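Long-range contact in succinoglycan biosynthesis protein (Bacillus cereus ATCC 14579, PDB 2QGM), which is of unestablished function but is an erythromycin esterase-like protein possibly involved in succinoglycan biosynthesis: residues Val101-Trp115 and Trp292-His306. Sequence-based numbering, arbitrary orientation.
Sequences VTEMGFTNFAMEEDW and WAQETFGGKTMVWAH
Strands 108-111 and 301-304 are parallel neighbours inside the mixed sheet of this erythromycin esterase-like fold, and their backbones mesh from Asn108 N, 2.9 Å from Lys300 O, to Glu112 N on Trp304 O. Lys300 O accepts a second hydrogen bond, from Thr107 N, so two successive amides grip one carbonyl where the pairing begins.

On the face bearing Phe109, Met111, Met302 and Trp304, the flexible selenomethionine Met302 packs its CG against Phe106 CD1 (3.5 Å) and its CE against Val101 CG2 (3.7 Å). Phe109 meets Trp304 obliquely, its CZ 3.5 Å from Trp304 CE3. Met111 CE sits over the indole in a CH-pi contact, 3.8 Å from the centroid of its five-membered ring; Tyr140 OH holds Trp304 NE1. Beyond the sheet, the Trp115 edge meets the Trp292 face, a T-shaped pair with planes at 61°.

Lys300 suits a partly exposed place: its CB covers the Phe106 face while the extended chain carries its ammonium NZ to Met104 O, 2.8 Å away. Glu112, with CG anti to its N (chi1 -176°), reaches past Ala305 until OE1 accepts a hydrogen bond from His306 N at 3.0 Å, nearly in line with its C-O bond.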
loop_
_atom_site.group_PDB
_atom_site.type_symbol
_atom_site.label_atom_id
_atom_site.label_comp_id
_atom_site.label_asym_id
_atom_site.label_seq_id
_atom_site.Cartn_x
_atom_site.Cartn_y
_atom_site.Cartn_z
ATOM N N VAL A 101 -8.653 -5.776 -11.892
ATOM C CA VAL A 101 -8.872 -7.214 -11.794
ATOM C C VAL A 101 -9.730 -7.757 -12.938
ATOM O O VAL A 101 -9.343 -8.713 -13.613
ATOM C CB VAL A 101 -9.536 -7.593 -10.437
ATOM C CG1 VAL A 101 -9.935 -9.056 -10.433
ATOM C CG2 VAL A 101 -8.571 -7.348 -9.298
ATOM N N THR A 102 -10.871 -7.120 -13.167
ATOM C CA THR A 102 -11.805 -7.556 -14.192
ATOM C C THR A 102 -11.460 -7.233 -15.646
ATOM O O THR A 102 -11.833 -7.990 -16.546
ATOM C CB THR A 102 -13.212 -6.999 -13.918
ATOM O OG1 THR A 102 -13.171 -5.570 -13.979
ATOM C CG2 THR A 102 -13.706 -7.426 -12.549
ATOM N N GLU A 103 -10.765 -6.126 -15.888
ATOM C CA GLU A 103 -10.430 -5.722 -17.260
ATOM C C GLU A 103 -8.948 -5.789 -17.652
ATOM O O GLU A 103 -8.622 -5.791 -18.842
ATOM C CB GLU A 103 -10.937 -4.291 -17.513
ATOM C CG GLU A 103 -12.450 -4.102 -17.399
ATOM C CD GLU A 103 -13.233 -4.994 -18.350
ATOM O OE1 GLU A 103 -12.767 -5.210 -19.485
ATOM O OE2 GLU A 103 -14.319 -5.472 -17.968
HETATM N N MSE A 104 -8.051 -5.851 -16.669
HETATM C CA MSE A 104 -6.628 -5.875 -16.976
HETATM C C MSE A 104 -5.823 -7.052 -16.430
HETATM O O MSE A 104 -4.593 -7.040 -16.461
HETATM C CB MSE A 104 -5.992 -4.556 -16.527
HETATM C CG MSE A 104 -6.486 -3.355 -17.316
HETATM SE SE MSE A 104 -5.468 -1.773 -16.942
HETATM C CE MSE A 104 -3.805 -2.301 -17.774
ATOM N N GLY A 105 -6.517 -8.064 -15.925
ATOM C CA GLY A 105 -5.841 -9.243 -15.414
ATOM C C GLY A 105 -4.961 -9.098 -14.187
ATOM O O GLY A 105 -3.962 -9.806 -14.071
ATOM N N PHE A 106 -5.295 -8.182 -13.280
ATOM C CA PHE A 106 -4.505 -8.051 -12.064
ATOM C C PHE A 106 -5.044 -9.094 -11.092
ATOM O O PHE A 106 -6.255 -9.290 -10.993
ATOM C CB PHE A 106 -4.587 -6.622 -11.520
ATOM C CG PHE A 106 -3.599 -5.688 -12.170
ATOM C CD1 PHE A 106 -2.376 -5.417 -11.562
ATOM C CD2 PHE A 106 -3.864 -5.136 -13.423
ATOM C CE1 PHE A 106 -1.422 -4.605 -12.198
ATOM C CE2 PHE A 106 -2.926 -4.323 -14.073
ATOM C CZ PHE A 106 -1.702 -4.058 -13.459
ATOM N N THR A 107 -4.143 -9.766 -10.384
ATOM C CA THR A 107 -4.541 -10.857 -9.496
ATOM C C THR A 107 -3.996 -10.839 -8.074
ATOM O O THR A 107 -4.577 -11.436 -7.171
ATOM C CB THR A 107 -4.139 -12.183 -10.137
ATOM O OG1 THR A 107 -2.750 -12.122 -10.491
ATOM C CG2 THR A 107 -4.963 -12.439 -11.400
ATOM N N ASN A 108 -2.869 -10.173 -7.874
ATOM C CA ASN A 108 -2.271 -10.107 -6.540
ATOM C C ASN A 108 -2.569 -8.766 -5.896
ATOM O O ASN A 108 -2.216 -7.715 -6.436
ATOM C CB ASN A 108 -0.754 -10.287 -6.631
ATOM C CG ASN A 108 -0.368 -11.548 -7.367
ATOM O OD1 ASN A 108 0.481 -11.527 -8.260
ATOM N ND2 ASN A 108 -0.986 -12.660 -6.994
ATOM N N PHE A 109 -3.223 -8.797 -4.742
ATOM C CA PHE A 109 -3.532 -7.562 -4.046
ATOM C C PHE A 109 -2.632 -7.484 -2.815
ATOM O O PHE A 109 -2.882 -8.158 -1.809
ATOM C CB PHE A 109 -5.004 -7.534 -3.637
ATOM C CG PHE A 109 -5.422 -6.250 -2.984
ATOM C CD1 PHE A 109 -5.587 -5.087 -3.737
ATOM C CD2 PHE A 109 -5.602 -6.188 -1.601
ATOM C CE1 PHE A 109 -5.921 -3.876 -3.122
ATOM C CE2 PHE A 109 -5.933 -4.985 -0.981
ATOM C CZ PHE A 109 -6.092 -3.827 -1.737
ATOM N N ALA A 110 -1.581 -6.670 -2.910
ATOM C CA ALA A 110 -0.614 -6.493 -1.818
ATOM C C ALA A 110 -0.923 -5.194 -1.090
ATOM O O ALA A 110 -0.760 -4.103 -1.647
ATOM C CB ALA A 110 0.814 -6.469 -2.383
HETATM N N MSE A 111 -1.364 -5.311 0.159
HETATM C CA MSE A 111 -1.762 -4.139 0.943
HETATM C C MSE A 111 -0.801 -3.797 2.071
HETATM O O MSE A 111 -0.122 -4.666 2.603
HETATM C CB MSE A 111 -3.164 -4.378 1.528
HETATM C CG MSE A 111 -3.765 -3.186 2.265
HETATM SE SE MSE A 111 -5.476 -3.583 3.081
HETATM C CE MSE A 111 -6.564 -2.308 2.165
ATOM N N GLU A 112 -0.769 -2.515 2.427
ATOM C CA GLU A 112 0.061 -2.017 3.513
ATOM C C GLU A 112 -0.712 -2.396 4.772
ATOM O O GLU A 112 -1.425 -1.581 5.367
ATOM C CB GLU A 112 0.215 -0.491 3.406
ATOM C CG GLU A 112 1.160 0.130 4.442
ATOM C CD GLU A 112 1.160 1.655 4.429
ATOM O OE1 GLU A 112 0.621 2.265 3.479
ATOM O OE2 GLU A 112 1.719 2.242 5.380
ATOM N N GLU A 113 -0.586 -3.664 5.143
ATOM C CA GLU A 113 -1.244 -4.245 6.314
ATOM C C GLU A 113 -0.289 -5.361 6.733
ATOM O O GLU A 113 0.417 -5.922 5.897
ATOM C CB GLU A 113 -2.614 -4.810 5.914
ATOM C CG GLU A 113 -3.377 -5.549 7.023
ATOM C CD GLU A 113 -3.582 -4.705 8.263
ATOM O OE1 GLU A 113 -2.818 -4.866 9.244
ATOM O OE2 GLU A 113 -4.513 -3.876 8.263
ATOM N N ASP A 114 -0.252 -5.670 8.022
ATOM C CA ASP A 114 0.670 -6.686 8.509
ATOM C C ASP A 114 0.501 -8.073 7.900
ATOM O O ASP A 114 -0.613 -8.534 7.634
ATOM C CB ASP A 114 0.621 -6.773 10.037
ATOM C CG ASP A 114 1.010 -5.458 10.711
ATOM O OD1 ASP A 114 1.766 -4.668 10.100
ATOM O OD2 ASP A 114 0.571 -5.219 11.859
ATOM N N TRP A 115 1.639 -8.725 7.681
ATOM C CA TRP A 115 1.705 -10.062 7.098
ATOM C C TRP A 115 0.643 -10.999 7.680
ATOM O O TRP A 115 -0.154 -11.590 6.939
ATOM C CB TRP A 115 3.111 -10.637 7.321
ATOM C CG TRP A 115 3.273 -11.995 6.716
ATOM C CD1 TRP A 115 3.053 -13.192 7.322
ATOM C CD2 TRP A 115 3.582 -12.286 5.348
ATOM N NE1 TRP A 115 3.201 -14.216 6.417
ATOM C CE2 TRP A 115 3.526 -13.687 5.196
ATOM C CE3 TRP A 115 3.901 -11.495 4.232
ATOM C CZ2 TRP A 115 3.772 -14.323 3.966
ATOM C CZ3 TRP A 115 4.146 -12.125 3.009
ATOM C CH2 TRP A 115 4.080 -13.526 2.890
ATOM N N TRP A 292 7.638 -10.677 -4.231
ATOM C CA TRP A 292 7.517 -12.093 -3.926
ATOM C C TRP A 292 6.151 -12.576 -4.427
ATOM O O TRP A 292 6.021 -13.672 -4.958
ATOM C CB TRP A 292 7.622 -12.345 -2.420
ATOM C CG TRP A 292 7.143 -13.710 -2.033
ATOM C CD1 TRP A 292 7.847 -14.879 -2.090
ATOM C CD2 TRP A 292 5.828 -14.051 -1.587
ATOM N NE1 TRP A 292 7.047 -15.930 -1.705
ATOM C CE2 TRP A 292 5.796 -15.448 -1.392
ATOM C CE3 TRP A 292 4.664 -13.310 -1.333
ATOM C CZ2 TRP A 292 4.649 -16.125 -0.958
ATOM C CZ3 TRP A 292 3.523 -13.980 -0.901
ATOM C CH2 TRP A 292 3.526 -15.374 -0.718
ATOM N N ALA A 293 5.133 -11.741 -4.256
ATOM C CA ALA A 293 3.796 -12.104 -4.678
ATOM C C ALA A 293 3.728 -12.306 -6.189
ATOM O O ALA A 293 3.115 -13.263 -6.673
ATOM C CB ALA A 293 2.804 -11.033 -4.254
ATOM N N GLN A 294 4.355 -11.398 -6.928
ATOM C CA GLN A 294 4.350 -11.465 -8.384
ATOM C C GLN A 294 5.090 -12.693 -8.896
ATOM O O GLN A 294 4.586 -13.420 -9.748
ATOM C CB GLN A 294 5.000 -10.214 -8.970
ATOM C CG GLN A 294 5.107 -10.212 -10.485
ATOM C CD GLN A 294 3.760 -10.317 -11.175
ATOM O OE1 GLN A 294 2.759 -9.766 -10.711
ATOM N NE2 GLN A 294 3.731 -11.021 -12.298
ATOM N N GLU A 295 6.283 -12.933 -8.368
ATOM C CA GLU A 295 7.072 -14.067 -8.826
ATOM C C GLU A 295 6.512 -15.419 -8.410
ATOM O O GLU A 295 6.768 -16.427 -9.063
ATOM C CB GLU A 295 8.519 -13.948 -8.346
ATOM C CG GLU A 295 8.699 -13.943 -6.847
ATOM C CD GLU A 295 10.164 -13.917 -6.433
ATOM O OE1 GLU A 295 10.849 -14.952 -6.590
ATOM O OE2 GLU A 295 10.628 -12.856 -5.965
ATOM N N THR A 296 5.733 -15.441 -7.336
ATOM C CA THR A 296 5.168 -16.692 -6.847
ATOM C C THR A 296 3.839 -17.068 -7.480
ATOM O O THR A 296 3.628 -18.219 -7.859
ATOM C CB THR A 296 4.981 -16.642 -5.321
ATOM O OG1 THR A 296 6.236 -16.336 -4.702
ATOM C CG2 THR A 296 4.482 -17.990 -4.804
ATOM N N PHE A 297 2.953 -16.092 -7.616
ATOM C CA PHE A 297 1.622 -16.353 -8.151
ATOM C C PHE A 297 1.401 -15.927 -9.601
ATOM O O PHE A 297 0.424 -16.332 -10.226
ATOM C CB PHE A 297 0.598 -15.689 -7.236
ATOM C CG PHE A 297 0.654 -16.196 -5.820
ATOM C CD1 PHE A 297 0.326 -17.522 -5.531
ATOM C CD2 PHE A 297 1.063 -15.363 -4.777
ATOM C CE1 PHE A 297 0.406 -18.012 -4.229
ATOM C CE2 PHE A 297 1.146 -15.844 -3.467
ATOM C CZ PHE A 297 0.818 -17.174 -3.189
ATOM N N GLY A 298 2.308 -15.116 -10.136
ATOM C CA GLY A 298 2.175 -14.672 -11.512
ATOM C C GLY A 298 1.040 -13.686 -11.674
ATOM O O GLY A 298 0.598 -13.090 -10.694
ATOM N N GLY A 299 0.551 -13.522 -12.898
ATOM C CA GLY A 299 -0.526 -12.575 -13.136
ATOM C C GLY A 299 0.041 -11.172 -13.065
ATOM O O GLY A 299 1.087 -10.904 -13.650
ATOM N N LYS A 300 -0.643 -10.281 -12.354
ATOM C CA LYS A 300 -0.180 -8.905 -12.196
ATOM C C LYS A 300 -0.429 -8.478 -10.755
ATOM O O LYS A 300 -1.337 -8.984 -10.097
ATOM C CB LYS A 300 -0.915 -7.976 -13.161
ATOM C CG LYS A 300 -0.681 -8.291 -14.629
ATOM C CD LYS A 300 -1.489 -7.332 -15.489
ATOM C CE LYS A 300 -1.221 -7.528 -16.962
ATOM N NZ LYS A 300 -2.150 -6.688 -17.762
ATOM N N THR A 301 0.377 -7.530 -10.280
ATOM C CA THR A 301 0.308 -7.072 -8.897
ATOM C C THR A 301 -0.047 -5.624 -8.627
ATOM O O THR A 301 0.477 -4.699 -9.242
ATOM C CB THR A 301 1.642 -7.342 -8.194
ATOM O OG1 THR A 301 1.951 -8.728 -8.324
ATOM C CG2 THR A 301 1.562 -6.976 -6.716
HETATM N N MSE A 302 -0.950 -5.450 -7.670
HETATM C CA MSE A 302 -1.395 -4.136 -7.247
HETATM C C MSE A 302 -0.836 -3.879 -5.852
HETATM O O MSE A 302 -0.902 -4.748 -4.986
HETATM C CB MSE A 302 -2.918 -4.086 -7.185
HETATM C CG MSE A 302 -3.633 -4.339 -8.511
HETATM SE SE MSE A 302 -5.532 -4.696 -8.220
HETATM C CE MSE A 302 -5.350 -6.513 -7.618
ATOM N N VAL A 303 -0.271 -2.696 -5.641
ATOM C CA VAL A 303 0.257 -2.336 -4.332
ATOM C C VAL A 303 -0.595 -1.186 -3.785
ATOM O O VAL A 303 -0.584 -0.072 -4.311
ATOM C CB VAL A 303 1.737 -1.905 -4.410
ATOM C CG1 VAL A 303 2.233 -1.435 -3.031
ATOM C CG2 VAL A 303 2.573 -3.079 -4.896
ATOM N N TRP A 304 -1.358 -1.492 -2.744
ATOM C CA TRP A 304 -2.234 -0.518 -2.099
ATOM C C TRP A 304 -1.519 0.004 -0.862
ATOM O O TRP A 304 -1.225 -0.757 0.062
ATOM C CB TRP A 304 -3.546 -1.198 -1.696
ATOM C CG TRP A 304 -4.501 -0.338 -0.906
ATOM C CD1 TRP A 304 -4.262 0.279 0.287
ATOM C CD2 TRP A 304 -5.876 -0.079 -1.223
ATOM N NE1 TRP A 304 -5.408 0.901 0.737
ATOM C CE2 TRP A 304 -6.411 0.696 -0.174
ATOM C CE3 TRP A 304 -6.708 -0.430 -2.295
ATOM C CZ2 TRP A 304 -7.744 1.126 -0.160
ATOM C CZ3 TRP A 304 -8.033 -0.003 -2.282
ATOM C CH2 TRP A 304 -8.537 0.767 -1.221
ATOM N N ALA A 305 -1.239 1.300 -0.833
ATOM C CA ALA A 305 -0.541 1.880 0.311
ATOM C C ALA A 305 -0.687 3.385 0.260
ATOM O O ALA A 305 -1.309 3.918 -0.651
ATOM C CB ALA A 305 0.938 1.494 0.258
ATOM N N HIS A 306 -0.127 4.065 1.247
ATOM C CA HIS A 306 -0.187 5.514 1.269
ATOM C C HIS A 306 0.666 6.052 0.120
ATOM O O HIS A 306 1.568 5.367 -0.356
ATOM C CB HIS A 306 0.369 6.044 2.589
ATOM C CG HIS A 306 0.076 7.493 2.823
ATOM N ND1 HIS A 306 0.717 8.508 2.145
ATOM C CD2 HIS A 306 -0.820 8.097 3.640
ATOM C CE1 HIS A 306 0.228 9.672 2.531
ATOM N NE2 HIS A 306 -0.708 9.450 3.439
HETATM O O HOH W 1 -1.843 -14.251 -9.026
#